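Local coordinates for mitochondrial import inner membrane translocase subunit TIM21 (PDB 2CIU), which keeps the TOM and TIM23 translocases in close contact as a component of the TIM23 complex, which moves transit-peptide proteins across the mitochondrial inner membrane, at residues Glu38-Tyr43 with Phe76-Lys81; Leu27-Asp32 with Lys81-Leu86; Phe102-Val107 with Ile118-His123. All coordinates share one frame; numbering follows the deposited sequence.

Interaction 1. Residues Glu38-Tyr43 with Phe76-Lys81; sequences ERLKAY and FHVESK
Lys41, Ala42 and Tyr43 pair with Glu79, Val78 and His77 on neighbouring antiparallel strands in the intermembrane-space domain of Tim21. Backbone bonds come first. Lys41 with Glu79 and Tyr43 with His77 are hydrogen-bonded pairs, and Ala42 with Val78 is the non-hydrogen-bonded pair between them. Glu79 N to Lys41 O is 2.7 Å, whereas Tyr43 N to His77 O is longer, at 3.2 Å. CA-H...O contacts run from Val78 CA to Lys41 O and from Ala42 CA to His77 O.

Side-chain polar contacts follow. Tyr43 OH donates to Glu79 OE2 at 2.7 Å. This oxygen lies at the edge of the ring, in its plane. The hydroxyl meets the Glu79 carboxylate from above its plane, which is turned 83° from the Tyr43 ring. With CG anti to the backbone N (chi1 176°) and the chain extended, the Glu79 carboxylate comes up beside the Tyr43 hydroxyl. A water joins Glu79 OE2 to Lys41 NZ. A phenylalanine in place of Tyr43 would probably leave Glu79 OE2 relying on the water and its carboxylate freer to turn. Farther along, Glu38 OE2 accepts Lys81 N at 2.7 Å on its syn lone pair, while OE1 takes the N-H of Asp31.

Apolar contacts come mainly from Leu40, on the side where Ala42 and Val78 point. Leu40 CD1 meets Val78 CG1 at 3.7 Å, and Leu40 CD2 presses on Ser80 CB at 3.5 Å, a tight fit. Helix 6-20 covers Ala42 through Phe11 and Val15. Elsewhere, Tyr43 CE1 rests on His77 CB at 3.5 Å.

The chemistry differs along the contact. Glu38 is buried with a backbone N-H on each oxygen, which would probably favour its ionised form. Glu79 OE2 takes bonds from the Tyr43 hydroxyl and the water shared with Lys41.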
loop_
_atom_site.group_PDB
_atom_site.type_symbol
_atom_site.label_atom_id
_atom_site.label_comp_id
_atom_site.label_asym_id
_atom_site.label_seq_id
_atom_site.Cartn_x
_atom_site.Cartn_y
_atom_site.Cartn_z
ATOM N N GLU A 38 -10.825 11.241 10.574
ATOM C CA GLU A 38 -11.700 10.188 10.090
ATOM C C GLU A 38 -11.043 8.829 10.280
ATOM O O GLU A 38 -9.830 8.672 10.073
ATOM C CB GLU A 38 -12.006 10.391 8.604
ATOM C CG GLU A 38 -12.897 9.302 8.010
ATOM C CD GLU A 38 -13.207 9.513 6.532
ATOM O OE1 GLU A 38 -12.972 10.619 6.007
ATOM O OE2 GLU A 38 -13.713 8.563 5.904
ATOM N N ARG A 39 -11.843 7.846 10.677
ATOM C CA ARG A 39 -11.341 6.493 10.861
ATOM C C ARG A 39 -11.409 5.800 9.503
ATOM O O ARG A 39 -12.487 5.438 9.038
ATOM C CB ARG A 39 -12.204 5.733 11.869
ATOM C CG ARG A 39 -12.051 6.245 13.294
ATOM C CD ARG A 39 -12.850 5.401 14.273
ATOM N NE ARG A 39 -14.290 5.589 14.127
ATOM C CZ ARG A 39 -14.944 6.682 14.510
ATOM N NH1 ARG A 39 -14.287 7.691 15.068
ATOM N NH2 ARG A 39 -16.257 6.766 14.340
ATOM N N LEU A 40 -10.256 5.636 8.870
ATOM C CA LEU A 40 -10.203 4.979 7.571
ATOM C C LEU A 40 -10.391 3.473 7.707
ATOM O O LEU A 40 -10.217 2.896 8.784
ATOM C CB LEU A 40 -8.870 5.289 6.890
ATOM C CG LEU A 40 -8.625 6.749 6.508
ATOM C CD1 LEU A 40 -7.236 6.903 5.898
ATOM C CD2 LEU A 40 -9.696 7.204 5.531
ATOM N N LYS A 41 -10.751 2.840 6.594
ATOM C CA LYS A 41 -10.995 1.412 6.525
ATOM C C LYS A 41 -9.995 0.806 5.534
ATOM O O LYS A 41 -9.599 1.471 4.580
ATOM C CB LYS A 41 -12.425 1.196 6.042
ATOM C CG LYS A 41 -12.861 -0.241 5.927
ATOM C CD LYS A 41 -14.303 -0.298 5.443
ATOM C CE LYS A 41 -14.828 -1.710 5.399
ATOM N NZ LYS A 41 -16.291 -1.700 5.089
ATOM N N ALA A 42 -9.575 -0.428 5.785
ATOM C CA ALA A 42 -8.620 -1.097 4.906
ATOM C C ALA A 42 -8.979 -2.562 4.719
ATOM O O ALA A 42 -9.538 -3.202 5.608
ATOM C CB ALA A 42 -7.190 -0.969 5.472
ATOM N N TYR A 43 -8.649 -3.096 3.548
ATOM C CA TYR A 43 -8.934 -4.485 3.237
ATOM C C TYR A 43 -8.101 -4.894 2.042
ATOM O O TYR A 43 -7.438 -4.047 1.430
ATOM C CB TYR A 43 -10.432 -4.701 2.945
ATOM C CG TYR A 43 -11.098 -3.593 2.160
ATOM C CD1 TYR A 43 -10.853 -3.434 0.792
ATOM C CD2 TYR A 43 -11.957 -2.673 2.786
ATOM C CE1 TYR A 43 -11.438 -2.396 0.065
ATOM C CE2 TYR A 43 -12.539 -1.621 2.061
ATOM C CZ TYR A 43 -12.272 -1.493 0.696
ATOM O OH TYR A 43 -12.810 -0.460 -0.035
ATOM N N PHE A 76 -3.402 -3.685 -1.485
ATOM C CA PHE A 76 -4.556 -3.588 -0.600
ATOM C C PHE A 76 -5.189 -2.220 -0.787
ATOM O O PHE A 76 -4.670 -1.383 -1.519
ATOM C CB PHE A 76 -4.162 -3.839 0.874
ATOM C CG PHE A 76 -3.193 -2.844 1.439
ATOM C CD1 PHE A 76 -3.640 -1.649 2.011
ATOM C CD2 PHE A 76 -1.827 -3.107 1.424
ATOM C CE1 PHE A 76 -2.733 -0.743 2.559
ATOM C CE2 PHE A 76 -0.919 -2.206 1.968
ATOM C CZ PHE A 76 -1.370 -1.020 2.540
ATOM N N HIS A 77 -6.330 -1.991 -0.151
ATOM C CA HIS A 77 -6.993 -0.717 -0.304
ATOM C C HIS A 77 -7.184 -0.023 1.017
ATOM O O HIS A 77 -7.202 -0.668 2.058
ATOM C CB HIS A 77 -8.385 -0.890 -0.915
ATOM C CG HIS A 77 -8.378 -1.373 -2.333
ATOM N ND1 HIS A 77 -8.389 -2.710 -2.669
ATOM C CD2 HIS A 77 -8.379 -0.691 -3.501
ATOM C CE1 HIS A 77 -8.401 -2.828 -3.987
ATOM N NE2 HIS A 77 -8.398 -1.617 -4.513
ATOM N N VAL A 78 -7.329 1.297 0.939
ATOM C CA VAL A 78 -7.612 2.135 2.099
ATOM C C VAL A 78 -8.782 2.979 1.615
ATOM O O VAL A 78 -8.717 3.619 0.560
ATOM C CB VAL A 78 -6.417 3.022 2.503
ATOM C CG1 VAL A 78 -6.835 3.971 3.635
ATOM C CG2 VAL A 78 -5.255 2.141 2.977
ATOM N N GLU A 79 -9.864 2.963 2.383
ATOM C CA GLU A 79 -11.079 3.660 1.997
ATOM C C GLU A 79 -11.562 4.718 2.975
ATOM O O GLU A 79 -11.611 4.472 4.178
ATOM C CB GLU A 79 -12.202 2.634 1.806
ATOM C CG GLU A 79 -13.559 3.267 1.489
ATOM C CD GLU A 79 -14.695 2.271 1.381
ATOM O OE1 GLU A 79 -15.849 2.718 1.219
ATOM O OE2 GLU A 79 -14.462 1.047 1.453
ATOM N N SER A 80 -11.906 5.888 2.448
ATOM C CA SER A 80 -12.473 6.965 3.267
ATOM C C SER A 80 -13.930 7.029 2.830
ATOM O O SER A 80 -14.341 6.310 1.924
ATOM C CB SER A 80 -11.805 8.310 2.977
ATOM O OG SER A 80 -12.095 8.748 1.658
ATOM N N LYS A 81 -14.720 7.887 3.467
ATOM C CA LYS A 81 -16.122 8.008 3.080
ATOM C C LYS A 81 -16.279 8.540 1.647
ATOM O O LYS A 81 -17.351 8.431 1.049
ATOM C CB LYS A 81 -16.854 8.949 4.045
ATOM C CG LYS A 81 -16.961 8.424 5.466
ATOM C CD LYS A 81 -17.458 9.518 6.404
ATOM C CE LYS A 81 -17.363 9.084 7.858
ATOM N NZ LYS A 81 -17.566 10.237 8.780
HETATM O O HOH W 1 -16.484 -0.509 2.298
#

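Interaction 2. Residues Leu27-Asp32 with Lys81-Leu86; sequences LLQCDD and KKKIAL
The side-chain amide of Gln29 reaches two lysines, one with each of its polar atoms. Gln29 OE1 lies 3.6 Å from Lys82 CE, and Gln29 NE2 lies 4.2 Å from Lys83 CD. Gln29 and Lys82 cross at about a right angle. Gln29 is the first residue past the helical conformation and closes the end of helix 22-27 as a Schellman motif, with positive phi and two bonds back into the last helical turn. The contact therefore sets a helix end against the turn that leads into strand 84-92. No direct hydrogen bond joins the two segments.

Carbon chains do much of the touching. Leu28 is buried, and its CD2 meets Ala85 CB at 3.7 Å. The same Leu28 methyl, CD2, lies 4.0 Å from Lys83 CB. Lys83 CG passes Leu28 O at 3.7 Å. The Lys83 chain bends at chi2 and chi3 (both -71°), and its NZ goes on to bond with Pro110 O. Leu28 O itself is taken by Ser80 OG, which also accepts the N-H groups of Lys82 and Lys83. Ser80 thus holds the helix end and the turn together from outside both segments.

Nearer the surface, opposite charges come close without pairing. Asp31 OD2 stands 4.2 Å from Lys81 NZ, too far apart to count as a salt bridge. Lys82 is linked to the amide indirectly: one water accepts from Lys82 NZ and donates to Gln29 OE1, at 2.6 Å from each.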
loop_
_atom_site.group_PDB
_atom_site.type_symbol
_atom_site.label_atom_id
_atom_site.label_comp_id
_atom_site.label_asym_id
_atom_site.label_seq_id
_atom_site.Cartn_x
_atom_site.Cartn_y
_atom_site.Cartn_z
ATOM N N LEU A 27 -5.545 13.271 -0.322
ATOM C CA LEU A 27 -5.990 12.679 -1.578
ATOM C C LEU A 27 -7.268 11.874 -1.368
ATOM O O LEU A 27 -8.113 11.786 -2.257
ATOM C CB LEU A 27 -4.899 11.766 -2.168
ATOM C CG LEU A 27 -3.580 12.438 -2.570
ATOM C CD1 LEU A 27 -2.620 11.379 -3.128
ATOM C CD2 LEU A 27 -3.841 13.518 -3.600
ATOM N N LEU A 28 -7.412 11.288 -0.183
ATOM C CA LEU A 28 -8.594 10.497 0.138
ATOM C C LEU A 28 -9.741 11.392 0.599
ATOM O O LEU A 28 -10.844 10.912 0.836
ATOM C CB LEU A 28 -8.273 9.484 1.237
ATOM C CG LEU A 28 -7.410 8.281 0.846
ATOM C CD1 LEU A 28 -6.972 7.546 2.105
ATOM C CD2 LEU A 28 -8.198 7.362 -0.078
ATOM N N GLN A 29 -9.459 12.686 0.703
ATOM C CA GLN A 29 -10.450 13.665 1.126
ATOM C C GLN A 29 -11.039 13.275 2.477
ATOM O O GLN A 29 -12.260 13.285 2.667
ATOM C CB GLN A 29 -11.547 13.789 0.068
ATOM C CG GLN A 29 -11.032 14.374 -1.246
ATOM C CD GLN A 29 -12.101 14.474 -2.309
ATOM O OE1 GLN A 29 -13.256 14.791 -2.017
ATOM N NE2 GLN A 29 -11.719 14.222 -3.562
ATOM N N CYS A 30 -10.154 12.934 3.408
ATOM C CA CYS A 30 -10.568 12.552 4.759
ATOM C C CYS A 30 -11.283 13.692 5.460
ATOM O O CYS A 30 -10.931 14.852 5.286
ATOM C CB CYS A 30 -9.361 12.170 5.608
ATOM S SG CYS A 30 -8.576 10.618 5.117
ATOM N N ASP A 31 -12.287 13.327 6.250
ATOM C CA ASP A 31 -13.060 14.278 7.036
ATOM C C ASP A 31 -12.236 14.443 8.317
ATOM O O ASP A 31 -12.546 13.844 9.341
ATOM C CB ASP A 31 -14.430 13.668 7.356
ATOM C CG ASP A 31 -15.358 14.634 8.064
ATOM O OD1 ASP A 31 -14.936 15.771 8.353
ATOM O OD2 ASP A 31 -16.514 14.246 8.329
ATOM N N ASP A 32 -11.169 15.231 8.243
ATOM C CA ASP A 32 -10.301 15.453 9.400
ATOM C C ASP A 32 -10.550 16.848 9.944
ATOM O O ASP A 32 -10.377 17.837 9.244
ATOM C CB ASP A 32 -8.821 15.331 9.022
ATOM C CG ASP A 32 -8.439 13.934 8.571
ATOM O OD1 ASP A 32 -9.181 12.974 8.858
ATOM O OD2 ASP A 32 -7.370 13.803 7.934
ATOM N N LYS A 81 -14.720 7.887 3.467
ATOM C CA LYS A 81 -16.122 8.008 3.080
ATOM C C LYS A 81 -16.279 8.540 1.647
ATOM O O LYS A 81 -17.351 8.431 1.049
ATOM C CB LYS A 81 -16.854 8.949 4.045
ATOM C CG LYS A 81 -16.961 8.424 5.466
ATOM C CD LYS A 81 -17.458 9.518 6.404
ATOM C CE LYS A 81 -17.363 9.084 7.858
ATOM N NZ LYS A 81 -17.566 10.237 8.780
ATOM N N LYS A 82 -15.213 9.111 1.091
ATOM C CA LYS A 82 -15.299 9.673 -0.253
ATOM C C LYS A 82 -14.453 9.009 -1.335
ATOM O O LYS A 82 -14.774 9.128 -2.517
ATOM C CB LYS A 82 -14.949 11.161 -0.214
ATOM C CG LYS A 82 -15.742 11.945 0.817
ATOM C CD LYS A 82 -15.582 13.442 0.652
ATOM C CE LYS A 82 -16.400 13.943 -0.528
ATOM N NZ LYS A 82 -16.597 15.420 -0.485
ATOM N N LYS A 83 -13.393 8.313 -0.945
ATOM C CA LYS A 83 -12.501 7.709 -1.937
ATOM C C LYS A 83 -11.921 6.362 -1.533
ATOM O O LYS A 83 -11.868 6.012 -0.356
ATOM C CB LYS A 83 -11.329 8.660 -2.196
ATOM C CG LYS A 83 -11.709 10.069 -2.616
ATOM C CD LYS A 83 -12.283 10.124 -4.023
ATOM C CE LYS A 83 -11.219 9.871 -5.072
ATOM N NZ LYS A 83 -11.747 10.124 -6.446
ATOM N N ILE A 84 -11.475 5.600 -2.529
ATOM C CA ILE A 84 -10.830 4.327 -2.267
ATOM C C ILE A 84 -9.468 4.377 -2.951
ATOM O O ILE A 84 -9.374 4.696 -4.141
ATOM C CB ILE A 84 -11.630 3.140 -2.824
ATOM C CG1 ILE A 84 -12.938 2.988 -2.046
ATOM C CG2 ILE A 84 -10.809 1.861 -2.718
ATOM C CD1 ILE A 84 -13.814 1.843 -2.526
ATOM N N ALA A 85 -8.415 4.091 -2.195
ATOM C CA ALA A 85 -7.070 4.091 -2.755
ATOM C C ALA A 85 -6.600 2.655 -2.919
ATOM O O ALA A 85 -7.021 1.768 -2.181
ATOM C CB ALA A 85 -6.105 4.841 -1.823
ATOM N N LEU A 86 -5.756 2.428 -3.924
ATOM C CA LEU A 86 -5.146 1.126 -4.125
ATOM C C LEU A 86 -3.697 1.347 -3.719
ATOM O O LEU A 86 -3.059 2.277 -4.194
ATOM C CB LEU A 86 -5.218 0.696 -5.596
ATOM C CG LEU A 86 -4.426 -0.574 -5.947
ATOM C CD1 LEU A 86 -4.852 -1.753 -5.088
ATOM C CD2 LEU A 86 -4.668 -0.893 -7.403
HETATM O O HOH W 2 -14.306 16.595 -0.444
#

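Interaction 3. Residues Phe102-Val107 with Ile118-His123; sequences FINMYV and IKPKLH
Ile118 O takes two donors from consecutive residues across the contact, the side-chain amide of Asn104 and the backbone N of Met105. Asn104 ND2 lies 3.3 Å and Met105 N 3.0 Å from Ile118 O. The hydrogen bond from Asn104 ND2 runs nearly along the C=O axis of Ile118, and the oxygen stays close to the Asn104 amide plane, 7° out of it. With CG anti to the backbone N (chi1 180°), the Asn104 amide reaches across to Ile118 O. Ile118 N returns a bond to Met105 O, so Met105 and Ile118 form an antiparallel hydrogen-bonded pair. On the other side of strand 101-108, Ile103 and Asn104 both face Glu90, making a classic beta bulge.

Pro120 packs against the Asn104 amide. Its CG is 3.3 Å from Asn104 ND2 and 3.4 Å from Asn104 CG. Pro120 CA makes a CA-H...O contact with Ile103 O. A water carries the join onward, donating to Ile103 O and accepting from Lys121 N.

Apolar contacts come from Ile118. Its CB meets Met105 CB at 3.9 Å. Its CD1 sits beside Phe102 CB and at the edge of the Phe102 ring, in the ring plane, where the very close spacing is doubtful in detail. Phe102 and Met105 also reach helix 6-20, and Arg13 makes a cation-pi contact with the Phe102 ring.

The segment after strand 115-116 is thus held by mixed chemistry. One backbone pair is reinforced by an asparagine amide, and beyond it the backbone is joined to the bulge through a water. Strand pairing stops after Ile118, whose O has both a backbone and a side-chain donor.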
loop_
_atom_site.group_PDB
_atom_site.type_symbol
_atom_site.label_atom_id
_atom_site.label_comp_id
_atom_site.label_asym_id
_atom_site.label_seq_id
_atom_site.Cartn_x
_atom_site.Cartn_y
_atom_site.Cartn_z
ATOM N N PHE A 102 11.340 -2.177 2.585
ATOM C CA PHE A 102 10.290 -1.767 1.666
ATOM C C PHE A 102 11.073 -1.223 0.472
ATOM O O PHE A 102 11.863 -0.288 0.608
ATOM C CB PHE A 102 9.413 -0.667 2.269
ATOM C CG PHE A 102 8.260 -1.185 3.098
ATOM C CD1 PHE A 102 8.234 -2.504 3.542
ATOM C CD2 PHE A 102 7.213 -0.342 3.445
ATOM C CE1 PHE A 102 7.177 -2.974 4.322
ATOM C CE2 PHE A 102 6.150 -0.804 4.228
ATOM C CZ PHE A 102 6.132 -2.117 4.664
ATOM N N ILE A 103 10.862 -1.837 -0.687
ATOM C CA ILE A 103 11.550 -1.463 -1.916
ATOM C C ILE A 103 10.806 -0.412 -2.738
ATOM O O ILE A 103 11.417 0.483 -3.329
ATOM C CB ILE A 103 11.751 -2.717 -2.804
ATOM C CG1 ILE A 103 12.614 -3.742 -2.072
ATOM C CG2 ILE A 103 12.379 -2.323 -4.141
ATOM C CD1 ILE A 103 12.753 -5.054 -2.812
ATOM N N ASN A 104 9.486 -0.512 -2.762
ATOM C CA ASN A 104 8.671 0.391 -3.556
ATOM C C ASN A 104 7.291 0.410 -2.916
ATOM O O ASN A 104 6.797 -0.623 -2.504
ATOM C CB ASN A 104 8.577 -0.167 -4.990
ATOM C CG ASN A 104 7.744 0.697 -5.922
ATOM O OD1 ASN A 104 7.164 0.197 -6.897
ATOM N ND2 ASN A 104 7.686 1.992 -5.643
ATOM N N MET A 105 6.688 1.585 -2.809
ATOM C CA MET A 105 5.349 1.665 -2.252
ATOM C C MET A 105 4.645 2.897 -2.791
ATOM O O MET A 105 5.153 4.014 -2.687
ATOM C CB MET A 105 5.403 1.697 -0.724
ATOM C CG MET A 105 4.017 1.691 -0.102
ATOM S SD MET A 105 4.098 1.759 1.710
ATOM C CE MET A 105 2.537 1.070 2.081
ATOM N N TYR A 106 3.493 2.696 -3.424
ATOM C CA TYR A 106 2.769 3.831 -3.952
ATOM C C TYR A 106 1.279 3.663 -3.737
ATOM O O TYR A 106 0.788 2.572 -3.421
ATOM C CB TYR A 106 3.109 4.071 -5.437
ATOM C CG TYR A 106 2.684 2.980 -6.403
ATOM C CD1 TYR A 106 1.357 2.866 -6.830
ATOM C CD2 TYR A 106 3.617 2.065 -6.889
ATOM C CE1 TYR A 106 0.969 1.860 -7.722
ATOM C CE2 TYR A 106 3.243 1.059 -7.776
ATOM C CZ TYR A 106 1.927 0.958 -8.187
ATOM O OH TYR A 106 1.561 -0.063 -9.033
ATOM N N VAL A 107 0.569 4.770 -3.886
ATOM C CA VAL A 107 -0.862 4.791 -3.675
ATOM C C VAL A 107 -1.550 5.441 -4.838
ATOM O O VAL A 107 -1.181 6.543 -5.240
ATOM C CB VAL A 107 -1.210 5.593 -2.404
ATOM C CG1 VAL A 107 -2.710 5.574 -2.182
ATOM C CG2 VAL A 107 -0.461 5.023 -1.221
ATOM N N ILE A 118 7.373 5.332 -0.921
ATOM C CA ILE A 118 8.741 4.843 -0.943
ATOM C C ILE A 118 9.149 4.718 -2.396
ATOM O O ILE A 118 8.592 3.910 -3.139
ATOM C CB ILE A 118 8.856 3.479 -0.232
ATOM C CG1 ILE A 118 8.514 3.668 1.251
ATOM C CG2 ILE A 118 10.264 2.907 -0.402
ATOM C CD1 ILE A 118 8.521 2.414 2.069
ATOM N N LYS A 119 10.094 5.558 -2.806
ATOM C CA LYS A 119 10.582 5.534 -4.177
ATOM C C LYS A 119 11.748 4.571 -4.261
ATOM O O LYS A 119 12.677 4.629 -3.455
ATOM C CB LYS A 119 11.020 6.930 -4.619
ATOM C CG LYS A 119 9.864 7.860 -4.935
ATOM C CD LYS A 119 10.369 9.214 -5.396
ATOM C CE LYS A 119 9.220 10.136 -5.758
ATOM N NZ LYS A 119 9.706 11.459 -6.246
ATOM N N PRO A 120 11.715 3.668 -5.249
ATOM C CA PRO A 120 12.779 2.680 -5.427
ATOM C C PRO A 120 14.158 3.297 -5.624
ATOM O O PRO A 120 14.287 4.422 -6.122
ATOM C CB PRO A 120 12.321 1.900 -6.658
ATOM C CG PRO A 120 10.834 2.040 -6.628
ATOM C CD PRO A 120 10.663 3.489 -6.263
ATOM N N LYS A 121 15.184 2.554 -5.227
ATOM C CA LYS A 121 16.561 3.009 -5.386
ATOM C C LYS A 121 16.824 3.131 -6.885
ATOM O O LYS A 121 17.501 4.057 -7.329
ATOM C CB LYS A 121 17.529 2.005 -4.766
ATOM C CG LYS A 121 18.974 2.492 -4.694
ATOM C CD LYS A 121 19.874 1.447 -4.046
ATOM C CE LYS A 121 21.310 1.934 -3.944
ATOM N NZ LYS A 121 22.212 0.905 -3.349
ATOM N N LEU A 122 16.291 2.176 -7.648
ATOM C CA LEU A 122 16.421 2.168 -9.102
ATOM C C LEU A 122 15.297 3.048 -9.608
ATOM O O LEU A 122 14.141 2.625 -9.649
ATOM C CB LEU A 122 16.240 0.753 -9.653
ATOM C CG LEU A 122 17.477 -0.131 -9.769
ATOM C CD1 LEU A 122 17.054 -1.534 -10.174
ATOM C CD2 LEU A 122 18.433 0.459 -10.801
ATOM N N HIS A 123 15.644 4.268 -9.996
ATOM C CA HIS A 123 14.662 5.242 -10.447
ATOM C C HIS A 123 14.842 5.706 -11.880
ATOM O O HIS A 123 15.923 5.597 -12.456
ATOM C CB HIS A 123 14.737 6.482 -9.557
ATOM C CG HIS A 123 16.076 7.151 -9.582
ATOM N ND1 HIS A 123 17.115 6.774 -8.757
ATOM C CD2 HIS A 123 16.561 8.147 -10.363
ATOM C CE1 HIS A 123 18.179 7.509 -9.026
ATOM N NE2 HIS A 123 17.870 8.349 -9.998
HETATM O O HOH W 3 14.305 0.331 -3.758
#

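From the N terminus, helices 6-20 and 22-27 come first. Interaction 2 opens just after the second helix, at 27-32, and closes at 81-86. Interaction 1 lies wholly within that span, from 38-43 to 76-81, and the two share Lys81. They also touch directly through polar side chains of Ser80 and Glu38. Together they tie the helix end and the loop after it to strands 41-48, 70-79 and 84-92. Interaction 3 follows in series and closes a shorter loop, from 102-107 to 118-123. Its strand neighbours 84-92 in the same sheet, and Ala85 CB packs on Val107 CG1. No two loops cross.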